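Local coordinates for protein AGR_C_1268p (Agrobacterium tumefaciens str. C58, PDB 2GHS) that probably acts as a metal-dependent gluconolactonase of the SMP-30/regucalcin family, hydrolysing sugar lactones with a single bound divalent cation, at residues A239-I243 and R255-D259; G280-L286 and I314-F320; E157-I163 and F175-P181; I68-L73 and V85-M91. All blocks are in the same frame, centred on the assembly; numbering follows the deposited sequence. Where two conformers were deposited one is given.

In the fold
The chain folds as a beta-propeller, and the centre of each contact lies about 16 or 17 Å from the centre of the chain. Along the sequence they follow in series, as contact 4, contact 3, contact 1 and contact 2. Contacts 4, 3 and 1 fall at the open ends of the hairpins 72-77/82-87, 161-167/170-186 and 243-248/252-256, in three different sheets; contact 2 packs the tail 314-320 against the turn between strands 273-279 and 285-290. Contacts 1 and 2 have centres 15 Å apart and touch, Ala239 N lying 2.9 Å from Lys317 O. Contacts 1 and 4, with centres 33 Å apart, lie on opposite sides of the chain's centre; with contact 3 they place an open hairpin end in three sheets of the propeller.

Contact 1 (A239-I243 and R255-D259)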
loop_
_atom_site.group_PDB
_atom_site.type_symbol
_atom_site.label_atom_id
_atom_site.label_comp_id
_atom_site.label_asym_id
_atom_site.label_seq_id
_atom_site.Cartn_x
_atom_site.Cartn_y
_atom_site.Cartn_z
ATOM N N ALA A 239 -1.418 -16.131 1.046
ATOM C CA ALA A 239 -0.527 -17.241 1.340
ATOM C C ALA A 239 -0.510 -18.235 0.191
ATOM O O ALA A 239 0.425 -19.033 0.097
ATOM C CB ALA A 239 -0.953 -17.945 2.609
ATOM N N GLU A 240 -1.558 -18.220 -0.634
ATOM C CA GLU A 240 -1.645 -19.063 -1.832
ATOM C C GLU A 240 -1.030 -18.407 -3.066
ATOM O O GLU A 240 -0.916 -19.062 -4.102
ATOM C CB GLU A 240 -3.090 -19.335 -2.180
ATOM C CG GLU A 240 -3.699 -20.372 -1.378
ATOM C CD GLU A 240 -5.057 -20.778 -1.988
ATOM O OE1 GLU A 240 -5.437 -20.302 -3.134
ATOM O OE2 GLU A 240 -5.709 -21.581 -1.299
ATOM N N GLY A 241 -0.661 -17.135 -2.989
ATOM C CA GLY A 241 -0.086 -16.407 -4.088
ATOM C C GLY A 241 -1.070 -15.589 -4.896
ATOM O O GLY A 241 -0.658 -14.996 -5.895
ATOM N N HIS A 242 -2.354 -15.541 -4.510
ATOM C CA HIS A 242 -3.320 -14.671 -5.199
ATOM C C HIS A 242 -3.000 -13.232 -4.895
ATOM O O HIS A 242 -2.646 -12.875 -3.763
ATOM C CB HIS A 242 -4.765 -14.965 -4.770
ATOM C CG HIS A 242 -5.316 -16.252 -5.300
ATOM N ND1 HIS A 242 -6.684 -16.509 -5.392
ATOM C CD2 HIS A 242 -4.693 -17.391 -5.676
ATOM C CE1 HIS A 242 -6.862 -17.721 -5.873
ATOM N NE2 HIS A 242 -5.675 -18.284 -6.051
ATOM N N ILE A 243 -3.217 -12.363 -5.884
ATOM C CA ILE A 243 -3.060 -10.909 -5.727
ATOM C C ILE A 243 -4.426 -10.286 -5.488
ATOM O O ILE A 243 -5.382 -10.574 -6.211
ATOM C CB ILE A 243 -2.352 -10.312 -6.967
ATOM C CG1 ILE A 243 -0.916 -10.869 -7.062
ATOM C CG2 ILE A 243 -2.446 -8.787 -6.939
ATOM C CD1 ILE A 243 -0.198 -10.469 -8.282
ATOM N N ARG A 255 -9.423 -9.793 -7.117
ATOM C CA ARG A 255 -8.587 -10.939 -6.804
ATOM C C ARG A 255 -8.248 -11.729 -8.083
ATOM O O ARG A 255 -9.110 -12.056 -8.905
ATOM C CB ARG A 255 -9.305 -11.819 -5.807
ATOM C CG ARG A 255 -8.613 -13.091 -5.413
ATOM C CD ARG A 255 -9.556 -13.930 -4.527
ATOM N NE ARG A 255 -8.988 -15.199 -4.041
ATOM C CZ ARG A 255 -9.684 -16.028 -3.285
ATOM N NH1 ARG A 255 -10.929 -15.737 -2.937
ATOM N NH2 ARG A 255 -9.144 -17.145 -2.869
ATOM N N TYR A 256 -6.956 -11.975 -8.197
ATOM C CA TYR A 256 -6.344 -12.736 -9.305
ATOM C C TYR A 256 -5.644 -13.986 -8.847
ATOM O O TYR A 256 -4.867 -13.952 -7.877
ATOM C CB TYR A 256 -5.332 -11.848 -9.980
ATOM C CG TYR A 256 -5.915 -10.530 -10.515
ATOM C CD1 TYR A 256 -5.958 -9.376 -9.722
ATOM C CD2 TYR A 256 -6.412 -10.449 -11.805
ATOM C CE1 TYR A 256 -6.495 -8.180 -10.220
ATOM C CE2 TYR A 256 -6.936 -9.250 -12.299
ATOM C CZ TYR A 256 -6.980 -8.125 -11.511
ATOM O OH TYR A 256 -7.499 -6.927 -12.016
ATOM N N ASP A 257 -5.846 -15.061 -9.593
ATOM C CA ASP A 257 -5.250 -16.353 -9.230
ATOM C C ASP A 257 -3.816 -16.375 -9.691
ATOM O O ASP A 257 -3.310 -15.357 -10.156
ATOM C CB ASP A 257 -6.076 -17.508 -9.763
ATOM C CG ASP A 257 -6.026 -17.654 -11.300
ATOM O OD1 ASP A 257 -5.109 -17.079 -11.964
ATOM O OD2 ASP A 257 -6.907 -18.382 -11.817
ATOM N N THR A 258 -3.106 -17.489 -9.496
ATOM C CA THR A 258 -1.683 -17.437 -9.782
ATOM C C THR A 258 -1.382 -17.496 -11.290
ATOM O O THR A 258 -0.203 -17.362 -11.664
ATOM C CB THR A 258 -0.896 -18.553 -9.095
ATOM O OG1 THR A 258 -1.347 -19.807 -9.598
ATOM C CG2 THR A 258 -1.092 -18.511 -7.552
ATOM N N ASP A 259 -2.397 -17.711 -12.131
ATOM C CA ASP A 259 -2.247 -17.550 -13.589
ATOM C C ASP A 259 -2.575 -16.130 -14.072
ATOM O O ASP A 259 -2.473 -15.811 -15.256
ATOM C CB ASP A 259 -3.146 -18.542 -14.307
ATOM C CG ASP A 259 -2.606 -19.961 -14.238
ATOM O OD1 ASP A 259 -1.376 -20.096 -14.154
ATOM O OD2 ASP A 259 -3.409 -20.910 -14.270
HETATM O O HOH W 1 -6.268 -17.662 -2.326
HETATM O O HOH W 2 -0.634 -14.446 -8.609
HETATM O O HOH W 3 -4.134 -20.063 -8.475
#
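At the open end of the antiparallel hairpin 243-248/252-256 in a propeller blade, Ile243 and Tyr256 form a hydrogen-bonded pair, with Ile243 N to Tyr256 O at 3.0 Å and Tyr256 N to Ile243 O at 2.9 Å. Both side chains take chi1 m and share a sheet face, where Ile243 meets Ser235 and Tyr256 meets Met232. Side chains add contacts around the bridge. His242 (chi1 -72°) lays its ring against the chain just after strand 252-256: Asp257 CA stands 3.7 Å from the ring centroid and 10° off its normal, a CH-pi contact. Arg255, trans at chi1, chi2 and chi3, extends to the ring edge, while its NH1 bonds Tyr266. Asp257 (chi1 p) turns its carboxylate to Asn261 N. Gly241, at phi 96°, lets the chain turn close to Thr258, whose CG2 lies 3.5 Å from Glu240 O. Because Arg255 NE donates to His242 ND1 at 3.0 Å and 152°, this ring nitrogen serves as an acceptor.

Contact 2 (G280-L286 and I314-F320); sequences GPDASRL and IEVKGRF
A classic beta bulge, in which Ser284 and Arg285 both face Ile279, opens strand 285-290 of a propeller sheet, and the tail 314-320 runs past it in the opposite sense. Before the bulge, a type I turn from Gly280 to Ala283 is closed by Ala283 N to Gly280 O (3.0 Å), and Ala283 has left-handed backbone angles (52/36). CA atoms pair as Ala283-Gly318 (4.9 Å), Ser284-Val316 (4.7 Å) and Arg285-Glu315 (5.6 Å). Val316 N donates to Ser284 O (3.0 Å, 173°) and Gly318 N to Ala283 O (2.9 Å, 133°). At Gly318 an ideal CB would fall 2.6 Å from Ala283 O, a clash. Phe320 (chi1 m) presents a ring face to Ala283 CB, 4.0 Å from the centroid, a CH-pi contact. Val316 (chi1 m) brings CG1 to 4.2 Å from Leu286 CB, and both residues also touch Trp244. Lys317 NZ salt-bridges Glu315 OE2 (2.8 Å), and water 4 links that OE2 (2.5 Å) to Arg285 NH1 (2.9 Å). Water 5 joins Leu286 N (2.9 Å) to Ile314 O (2.7 Å). Direct backbone bonds, solvent bridges and apolar packing thus attach an irregular tail without regular strand pairing.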
loop_
_atom_site.group_PDB
_atom_site.type_symbol
_atom_site.label_atom_id
_atom_site.label_comp_id
_atom_site.label_asym_id
_atom_site.label_seq_id
_atom_site.Cartn_x
_atom_site.Cartn_y
_atom_site.Cartn_z
ATOM N N GLY A 280 -5.919 -8.584 11.853
ATOM C CA GLY A 280 -6.407 -9.567 12.779
ATOM C C GLY A 280 -5.373 -10.601 13.199
ATOM O O GLY A 280 -4.309 -10.725 12.576
ATOM N N PRO A 281 -5.681 -11.348 14.254
ATOM C CA PRO A 281 -4.694 -12.217 14.869
ATOM C C PRO A 281 -4.204 -13.339 14.004
ATOM O O PRO A 281 -3.118 -13.878 14.284
ATOM C CB PRO A 281 -5.406 -12.755 16.124
ATOM C CG PRO A 281 -6.814 -12.430 15.958
ATOM C CD PRO A 281 -6.929 -11.285 15.029
ATOM N N ASP A 282 -4.968 -13.718 12.986
ATOM C CA ASP A 282 -4.489 -14.755 12.082
ATOM C C ASP A 282 -4.181 -14.234 10.660
ATOM O O ASP A 282 -4.111 -15.013 9.722
ATOM C CB ASP A 282 -5.522 -15.865 12.000
ATOM C CG ASP A 282 -5.693 -16.619 13.314
ATOM O OD1 ASP A 282 -4.711 -16.716 14.107
ATOM O OD2 ASP A 282 -6.811 -17.150 13.535
ATOM N N ALA A 283 -4.029 -12.914 10.510
ATOM C CA ALA A 283 -3.877 -12.258 9.197
ATOM C C ALA A 283 -5.024 -12.710 8.280
ATOM O O ALA A 283 -4.811 -12.945 7.103
ATOM C CB ALA A 283 -2.518 -12.572 8.563
ATOM N N SER A 284 -6.221 -12.891 8.856
ATOM C CA SER A 284 -7.342 -13.508 8.110
ATOM C C SER A 284 -8.509 -12.596 7.747
ATOM O O SER A 284 -9.564 -13.093 7.308
ATOM C CB SER A 284 -7.868 -14.734 8.851
ATOM O OG SER A 284 -8.421 -14.336 10.096
ATOM N N ARG A 285 -8.334 -11.286 7.974
ATOM C CA ARG A 285 -9.293 -10.271 7.567
ATOM C C ARG A 285 -8.636 -9.258 6.656
ATOM O O ARG A 285 -7.396 -9.108 6.662
ATOM C CB ARG A 285 -9.861 -9.531 8.788
ATOM C CG ARG A 285 -10.330 -10.424 9.886
ATOM C CD ARG A 285 -11.569 -11.187 9.497
ATOM N NE ARG A 285 -11.980 -12.031 10.618
ATOM C CZ ARG A 285 -11.815 -13.348 10.707
ATOM N NH1 ARG A 285 -11.302 -14.087 9.710
ATOM N NH2 ARG A 285 -12.222 -13.939 11.804
ATOM N N LEU A 286 -9.451 -8.556 5.867
ATOM C CA LEU A 286 -8.901 -7.625 4.904
ATOM C C LEU A 286 -9.427 -6.219 5.147
ATOM O O LEU A 286 -10.625 -5.976 5.038
ATOM C CB LEU A 286 -9.171 -8.087 3.470
ATOM C CG LEU A 286 -8.221 -7.480 2.440
ATOM C CD1 LEU A 286 -6.808 -8.084 2.523
ATOM C CD2 LEU A 286 -8.778 -7.580 1.035
ATOM N N ILE A 314 -15.478 -11.139 4.191
ATOM C CA ILE A 314 -14.949 -12.473 3.840
ATOM C C ILE A 314 -13.617 -12.757 4.493
ATOM O O ILE A 314 -12.842 -11.878 4.868
ATOM C CB ILE A 314 -14.819 -12.659 2.302
ATOM C CG1 ILE A 314 -13.870 -11.599 1.719
ATOM C CG2 ILE A 314 -16.198 -12.625 1.631
ATOM C CD1 ILE A 314 -12.752 -12.165 1.012
ATOM N N GLU A 315 -13.322 -14.040 4.622
ATOM C CA GLU A 315 -12.054 -14.455 5.133
ATOM C C GLU A 315 -10.983 -14.408 4.053
ATOM O O GLU A 315 -11.256 -14.713 2.880
ATOM C CB GLU A 315 -12.127 -15.875 5.668
ATOM C CG GLU A 315 -10.913 -16.210 6.543
ATOM C CD GLU A 315 -10.348 -17.603 6.362
ATOM O OE1 GLU A 315 -10.461 -18.210 5.251
ATOM O OE2 GLU A 315 -9.828 -18.116 7.388
ATOM N N VAL A 316 -9.765 -14.047 4.466
ATOM C CA VAL A 316 -8.592 -14.194 3.631
ATOM C C VAL A 316 -7.532 -15.026 4.362
ATOM O O VAL A 316 -7.574 -15.177 5.590
ATOM C CB VAL A 316 -8.039 -12.831 3.220
ATOM C CG1 VAL A 316 -9.042 -12.096 2.369
ATOM C CG2 VAL A 316 -7.698 -12.006 4.459
ATOM N N LYS A 317 -6.619 -15.641 3.622
ATOM C CA LYS A 317 -5.542 -16.372 4.240
ATOM C C LYS A 317 -4.304 -15.526 3.964
ATOM O O LYS A 317 -3.598 -15.754 2.994
ATOM C CB LYS A 317 -5.391 -17.778 3.636
ATOM C CG LYS A 317 -6.612 -18.677 3.658
ATOM C CD LYS A 317 -6.890 -19.238 5.025
ATOM C CE LYS A 317 -7.958 -20.371 4.995
ATOM N NZ LYS A 317 -8.755 -20.408 6.258
ATOM N N GLY A 318 -4.038 -14.559 4.827
ATOM C CA GLY A 318 -2.935 -13.648 4.632
ATOM C C GLY A 318 -1.647 -13.995 5.349
ATOM O O GLY A 318 -1.445 -15.117 5.822
ATOM N N ARG A 319 -0.740 -13.015 5.362
ATOM C CA ARG A 319 0.522 -13.110 6.075
ATOM C C ARG A 319 0.886 -11.742 6.592
ATOM O O ARG A 319 0.633 -10.727 5.937
ATOM C CB ARG A 319 1.650 -13.602 5.188
ATOM C CG ARG A 319 1.703 -12.991 3.831
ATOM C CD ARG A 319 3.026 -13.376 3.075
ATOM N NE ARG A 319 2.697 -13.877 1.745
ATOM C CZ ARG A 319 2.982 -13.285 0.580
ATOM N NH1 ARG A 319 3.674 -12.155 0.521
ATOM N NH2 ARG A 319 2.565 -13.868 -0.548
ATOM N N PHE A 320 1.469 -11.719 7.778
ATOM C CA PHE A 320 1.900 -10.470 8.336
ATOM C C PHE A 320 3.123 -9.962 7.594
ATOM O O PHE A 320 3.900 -10.724 7.040
ATOM C CB PHE A 320 2.215 -10.601 9.807
ATOM C CG PHE A 320 1.020 -11.043 10.664
ATOM C CD1 PHE A 320 -0.149 -10.300 10.680
ATOM C CD2 PHE A 320 1.089 -12.164 11.457
ATOM C CE1 PHE A 320 -1.225 -10.676 11.454
ATOM C CE2 PHE A 320 0.014 -12.535 12.261
ATOM C CZ PHE A 320 -1.146 -11.768 12.245
HETATM O O HOH W 4 -10.553 -16.920 9.508
HETATM O O HOH W 5 -12.161 -9.507 5.944
#

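Contact 3 (E157-I163 and F175-P181)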
loop_
_atom_site.group_PDB
_atom_site.type_symbol
_atom_site.label_atom_id
_atom_site.label_comp_id
_atom_site.label_asym_id
_atom_site.label_seq_id
_atom_site.Cartn_x
_atom_site.Cartn_y
_atom_site.Cartn_z
ATOM N N GLU A 157 3.270 13.573 -13.137
ATOM C CA GLU A 157 3.969 13.875 -14.358
ATOM C C GLU A 157 4.459 12.585 -15.025
ATOM O O GLU A 157 5.006 11.696 -14.375
ATOM C CB GLU A 157 5.150 14.797 -14.032
ATOM C CG GLU A 157 4.727 16.225 -13.623
ATOM C CD GLU A 157 4.576 16.450 -12.114
ATOM O OE1 GLU A 157 4.282 15.490 -11.365
ATOM O OE2 GLU A 157 4.744 17.620 -11.669
ATOM N N THR A 158 4.267 12.481 -16.331
ATOM C CA THR A 158 4.547 11.234 -17.022
ATOM C C THR A 158 5.983 10.793 -16.808
ATOM O O THR A 158 6.919 11.522 -17.115
ATOM C CB THR A 158 4.243 11.329 -18.509
ATOM O OG1 THR A 158 2.875 11.698 -18.668
ATOM C CG2 THR A 158 4.464 9.993 -19.153
ATOM N N GLY A 159 6.157 9.569 -16.308
ATOM C CA GLY A 159 7.492 9.014 -16.165
ATOM C C GLY A 159 8.405 9.576 -15.093
ATOM O O GLY A 159 9.597 9.245 -15.059
ATOM N N ALA A 160 7.875 10.420 -14.205
ATOM C CA ALA A 160 8.717 11.111 -13.225
ATOM C C ALA A 160 9.103 10.224 -12.050
ATOM O O ALA A 160 10.020 10.549 -11.264
ATOM C CB ALA A 160 7.996 12.390 -12.718
ATOM N N GLY A 161 8.376 9.131 -11.894
ATOM C CA GLY A 161 8.580 8.227 -10.744
ATOM C C GLY A 161 9.487 7.029 -10.998
ATOM O O GLY A 161 9.894 6.750 -12.116
ATOM N N SER A 162 9.801 6.351 -9.909
ATOM C CA SER A 162 10.686 5.195 -9.861
ATOM C C SER A 162 10.269 4.248 -8.726
ATOM O O SER A 162 9.463 4.620 -7.864
ATOM C CB SER A 162 12.108 5.660 -9.568
ATOM O OG SER A 162 12.536 6.592 -10.554
ATOM N N ILE A 163 10.839 3.056 -8.745
ATOM C CA ILE A 163 10.755 2.091 -7.651
ATOM C C ILE A 163 12.174 1.831 -7.196
ATOM O O ILE A 163 13.069 1.524 -8.000
ATOM C CB ILE A 163 10.029 0.802 -8.021
ATOM C CG1 ILE A 163 8.567 1.159 -8.280
ATOM C CG2 ILE A 163 10.134 -0.230 -6.909
ATOM C CD1 ILE A 163 7.713 -0.001 -8.794
ATOM N N PHE A 175 13.467 0.333 -10.958
ATOM C CA PHE A 175 12.629 0.614 -12.127
ATOM C C PHE A 175 12.447 2.105 -12.269
ATOM O O PHE A 175 12.234 2.812 -11.278
ATOM C CB PHE A 175 11.273 -0.115 -12.006
ATOM C CG PHE A 175 11.416 -1.599 -11.920
ATOM C CD1 PHE A 175 11.789 -2.316 -13.044
ATOM C CD2 PHE A 175 11.220 -2.268 -10.735
ATOM C CE1 PHE A 175 11.978 -3.674 -12.968
ATOM C CE2 PHE A 175 11.416 -3.655 -10.666
ATOM C CZ PHE A 175 11.795 -4.329 -11.795
ATOM N N ALA A 176 12.559 2.594 -13.494
ATOM C CA ALA A 176 12.418 4.018 -13.776
ATOM C C ALA A 176 11.228 4.292 -14.688
ATOM O O ALA A 176 10.554 3.374 -15.180
ATOM C CB ALA A 176 13.670 4.529 -14.422
ATOM N N ASP A 177 10.966 5.574 -14.913
ATOM C CA ASP A 177 10.012 6.021 -15.920
ATOM C C ASP A 177 8.614 5.518 -15.619
ATOM O O ASP A 177 7.895 5.128 -16.511
ATOM C CB ASP A 177 10.445 5.565 -17.317
ATOM C CG ASP A 177 11.809 6.135 -17.736
ATOM O OD1 ASP A 177 12.156 7.295 -17.377
ATOM O OD2 ASP A 177 12.544 5.402 -18.434
ATOM N N ILE A 178 8.229 5.553 -14.343
ATOM C CA ILE A 178 6.890 5.139 -13.914
ATOM C C ILE A 178 6.110 6.381 -13.477
ATOM O O ILE A 178 6.592 7.169 -12.657
ATOM C CB ILE A 178 6.966 4.136 -12.727
ATOM C CG1 ILE A 178 7.624 2.836 -13.173
ATOM C CG2 ILE A 178 5.549 3.862 -12.090
ATOM C CD1 ILE A 178 8.113 1.975 -12.017
ATOM N N SER A 179 4.883 6.535 -13.967
ATOM C CA SER A 179 4.109 7.718 -13.597
ATOM C C SER A 179 3.497 7.611 -12.190
ATOM O O SER A 179 3.544 8.579 -11.434
ATOM C CB SER A 179 3.024 7.979 -14.635
ATOM O OG SER A 179 3.591 8.234 -15.940
ATOM N N ILE A 180 2.870 6.468 -11.896
ATOM C CA ILE A 180 2.257 6.215 -10.595
ATOM C C ILE A 180 2.576 4.779 -10.200
ATOM O O ILE A 180 1.881 3.826 -10.618
ATOM C CB ILE A 180 0.730 6.426 -10.561
ATOM C CG1 ILE A 180 0.352 7.837 -11.078
ATOM C CG2 ILE A 180 0.186 6.173 -9.138
ATOM C CD1 ILE A 180 -1.106 7.962 -11.396
ATOM N N PRO A 181 3.625 4.611 -9.388
ATOM C CA PRO A 181 3.945 3.238 -8.961
ATOM C C PRO A 181 2.940 2.701 -7.991
ATOM O O PRO A 181 2.436 3.424 -7.131
ATOM C CB PRO A 181 5.335 3.370 -8.330
ATOM C CG PRO A 181 5.421 4.759 -7.918
ATOM C CD PRO A 181 4.562 5.594 -8.791
HETATM O O HOH W 6 5.064 10.678 -11.881
#
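Segment 175-181 starts in regular antiparallel pairing. Phe175 forms a hydrogen-bonded pair with Ile163: Ile163 N to Phe175 O is 2.9 Å and Phe175 N to Ile163 O is 3.2 Å. The ring edge of Phe175 faces Ile163, with CD2 4.3 Å from Ile163 CB. At Ala176 and Asp177 the register slips by one residue. Asp177 has left-handed backbone angles (62/41), the chain turns a corner there, and its CA approaches Gly159 O at 3.4 Å in a CA-H...O contact. Ile178 resumes the pairing, its N donating to Gly161 O (3.0 Å, 169°), while Gly161 N returns a weak bond to Ile178 O (2.8 Å, 126°). A CB on Gly161 would lie 2.5 Å from Ile178 O, a clash. Ile178 CD1 also packs on Ile163 CD1 at 3.8 Å. Ser179 OG then accepts Gly159 N (2.9 Å) from the type II turn Glu157-Ala160, and water 6 bridges Glu157 O and Ser179 O. Pro181 closes the run, its CB 3.9 Å from Ile163 CG1 and its O bonded to Asn137 ND2, Asn137 being a predicted substrate-binding residue. The whole is a bulged beta hairpin of the propeller, whose later strand leads into Asn182, a predicted metal ligand.

Contact 4 (I68-L73 and V85-M91)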
loop_
_atom_site.group_PDB
_atom_site.type_symbol
_atom_site.label_atom_id
_atom_site.label_comp_id
_atom_site.label_asym_id
_atom_site.label_seq_id
_atom_site.Cartn_x
_atom_site.Cartn_y
_atom_site.Cartn_z
ATOM N N ILE A 68 -2.145 10.795 3.184
ATOM C CA ILE A 68 -0.857 11.235 2.611
ATOM C C ILE A 68 -0.763 12.757 2.546
ATOM O O ILE A 68 0.173 13.367 3.081
ATOM C CB ILE A 68 -0.586 10.645 1.191
ATOM C CG1 ILE A 68 -0.384 9.141 1.244
ATOM C CG2 ILE A 68 0.695 11.318 0.584
ATOM C CD1 ILE A 68 -0.081 8.561 -0.127
ATOM N N LEU A 69 -1.722 13.361 1.875
ATOM C CA LEU A 69 -1.673 14.789 1.548
ATOM C C LEU A 69 -1.844 15.672 2.776
ATOM O O LEU A 69 -1.422 16.797 2.759
ATOM C CB LEU A 69 -2.751 15.133 0.512
ATOM C CG LEU A 69 -2.697 14.299 -0.790
ATOM C CD1 LEU A 69 -3.810 14.684 -1.750
ATOM C CD2 LEU A 69 -1.341 14.456 -1.465
ATOM N N GLU A 70 -2.415 15.139 3.861
ATOM C CA GLU A 70 -2.566 15.901 5.112
ATOM C C GLU A 70 -1.468 15.609 6.160
ATOM O O GLU A 70 -1.531 16.100 7.304
ATOM C CB GLU A 70 -3.937 15.632 5.741
ATOM C CG GLU A 70 -5.094 16.037 4.840
ATOM C CD GLU A 70 -5.456 17.518 4.912
ATOM O OE1 GLU A 70 -4.608 18.358 5.284
ATOM O OE2 GLU A 70 -6.623 17.833 4.598
ATOM N N ARG A 71 -0.494 14.786 5.795
ATOM C CA ARG A 71 0.680 14.521 6.652
ATOM C C ARG A 71 0.268 13.879 7.981
ATOM O O ARG A 71 0.674 14.331 9.039
ATOM C CB ARG A 71 1.515 15.778 6.871
ATOM C CG ARG A 71 1.969 16.452 5.607
ATOM C CD ARG A 71 2.987 17.602 5.867
ATOM N NE ARG A 71 2.515 18.392 7.000
ATOM C CZ ARG A 71 1.636 19.378 6.937
ATOM N NH1 ARG A 71 1.255 19.844 5.780
ATOM N NH2 ARG A 71 1.198 19.957 8.048
ATOM N N GLU A 72 -0.611 12.884 7.900
ATOM C CA GLU A 72 -1.058 12.167 9.133
ATOM C C GLU A 72 -0.753 10.693 9.092
ATOM O O GLU A 72 -0.898 10.069 8.052
ATOM C CB GLU A 72 -2.563 12.308 9.325
ATOM C CG GLU A 72 -3.046 13.717 9.514
ATOM C CD GLU A 72 -4.564 13.847 9.378
ATOM O OE1 GLU A 72 -5.286 12.944 8.844
ATOM O OE2 GLU A 72 -5.037 14.931 9.818
ATOM N N LEU A 73 -0.373 10.157 10.237
ATOM C CA LEU A 73 -0.206 8.730 10.443
ATOM C C LEU A 73 -1.314 8.323 11.420
ATOM O O LEU A 73 -1.346 8.802 12.566
ATOM C CB LEU A 73 1.161 8.430 11.084
ATOM C CG LEU A 73 1.465 7.000 11.554
ATOM C CD1 LEU A 73 1.364 5.998 10.443
ATOM C CD2 LEU A 73 2.841 6.963 12.157
ATOM N N VAL A 85 -4.395 9.922 15.979
ATOM C CA VAL A 85 -3.859 10.522 14.747
ATOM C C VAL A 85 -2.573 11.280 15.066
ATOM O O VAL A 85 -2.540 12.097 15.980
ATOM C CB VAL A 85 -4.837 11.499 14.098
ATOM C CG1 VAL A 85 -4.241 11.967 12.784
ATOM C CG2 VAL A 85 -6.218 10.864 13.903
ATOM N N HIS A 86 -1.519 10.982 14.324
ATOM C CA HIS A 86 -0.189 11.533 14.599
ATOM C C HIS A 86 0.173 12.456 13.444
ATOM O O HIS A 86 0.125 12.055 12.305
ATOM C CB HIS A 86 0.856 10.433 14.710
ATOM C CG HIS A 86 0.517 9.373 15.714
ATOM N ND1 HIS A 86 0.785 9.513 17.058
ATOM C CD2 HIS A 86 -0.089 8.162 15.574
ATOM C CE1 HIS A 86 0.375 8.427 17.700
ATOM N NE2 HIS A 86 -0.162 7.597 16.824
ATOM N N ALA A 87 0.517 13.680 13.769
ATOM C CA ALA A 87 0.900 14.701 12.803
ATOM C C ALA A 87 2.362 14.541 12.400
ATOM O O ALA A 87 3.249 14.465 13.243
ATOM C CB ALA A 87 0.701 16.052 13.421
ATOM N N LEU A 88 2.608 14.582 11.099
ATOM C CA LEU A 88 3.959 14.433 10.570
ATOM C C LEU A 88 4.434 15.728 9.904
ATOM O O LEU A 88 3.620 16.499 9.365
ATOM C CB LEU A 88 3.926 13.345 9.502
ATOM C CG LEU A 88 3.390 11.981 9.878
ATOM C CD1 LEU A 88 3.323 11.084 8.660
ATOM C CD2 LEU A 88 4.267 11.338 10.957
ATOM N N PRO A 89 5.764 15.949 9.886
ATOM C CA PRO A 89 6.318 17.102 9.207
ATOM C C PRO A 89 6.572 16.813 7.702
ATOM O O PRO A 89 7.292 17.575 7.081
ATOM C CB PRO A 89 7.681 17.273 9.890
ATOM C CG PRO A 89 8.080 15.871 10.251
ATOM C CD PRO A 89 6.796 15.086 10.467
ATOM N N PHE A 90 6.045 15.705 7.165
ATOM C CA PHE A 90 6.242 15.309 5.803
ATOM C C PHE A 90 5.053 14.454 5.375
ATOM O O PHE A 90 4.188 14.106 6.218
ATOM C CB PHE A 90 7.598 14.598 5.601
ATOM C CG PHE A 90 7.905 13.515 6.604
ATOM C CD1 PHE A 90 7.029 12.490 6.838
ATOM C CD2 PHE A 90 9.082 13.561 7.342
ATOM C CE1 PHE A 90 7.317 11.466 7.773
ATOM C CE2 PHE A 90 9.366 12.575 8.253
ATOM C CZ PHE A 90 8.482 11.534 8.495
HETATM N N MSE A 91 5.009 14.123 4.082
HETATM C CA MSE A 91 3.948 13.274 3.569
HETATM C C MSE A 91 4.414 11.842 3.637
HETATM O O MSE A 91 5.107 11.352 2.746
HETATM C CB MSE A 91 3.541 13.674 2.123
HETATM C CG MSE A 91 2.933 15.030 2.053
HETATM SE SE MSE A 91 2.302 15.319 0.209
HETATM C CE MSE A 91 1.586 17.001 0.373
HETATM O O HOH W 7 1.553 17.975 10.218
#
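An arginine with left-handed backbone angles is the oddity here: Arg71 (62/46) occupies the first position of a G1 beta bulge, where glycine is usual, and with Glu72 it faces Asn67. Its backbone and side chain both grip the other segment. Arg71 O accepts Leu88 N at 2.8 Å, NE donates to Leu88 O at 3.2 Å, and water 7 links NH2 to that same Leu88 O; Arg71 CB lies 3.2 Å from Phe90 O. Beyond the bulge, pairing is regular. Glu72 and Ala87 form a non-hydrogen-bonded pair with CA atoms 4.9 Å apart, and Leu73 and His86 a hydrogen-bonded one, with Leu73 N to His86 O at 2.9 Å and His86 N to Leu73 O at 2.8 Å. Leu88 CD1 packs 4.2 Å from Leu73 CB. Met91, present as selenomethionine, extends along 68-69: its CB is 4.0 Å from Ile68 CG2, and its SE 4.1 Å from Leu69 CD2. Ile68 adjoins Glu52 and Arg135, predicted to bind metal and substrate. Within the same sheet, Leu73 and Leu88 touch Phe66 of the adjacent strand 62-67, while Leu73 and Phe90 reach Ile105 of strand 102-107 in the next sheet and Met91 N bonds Asp108, a potassium ligand.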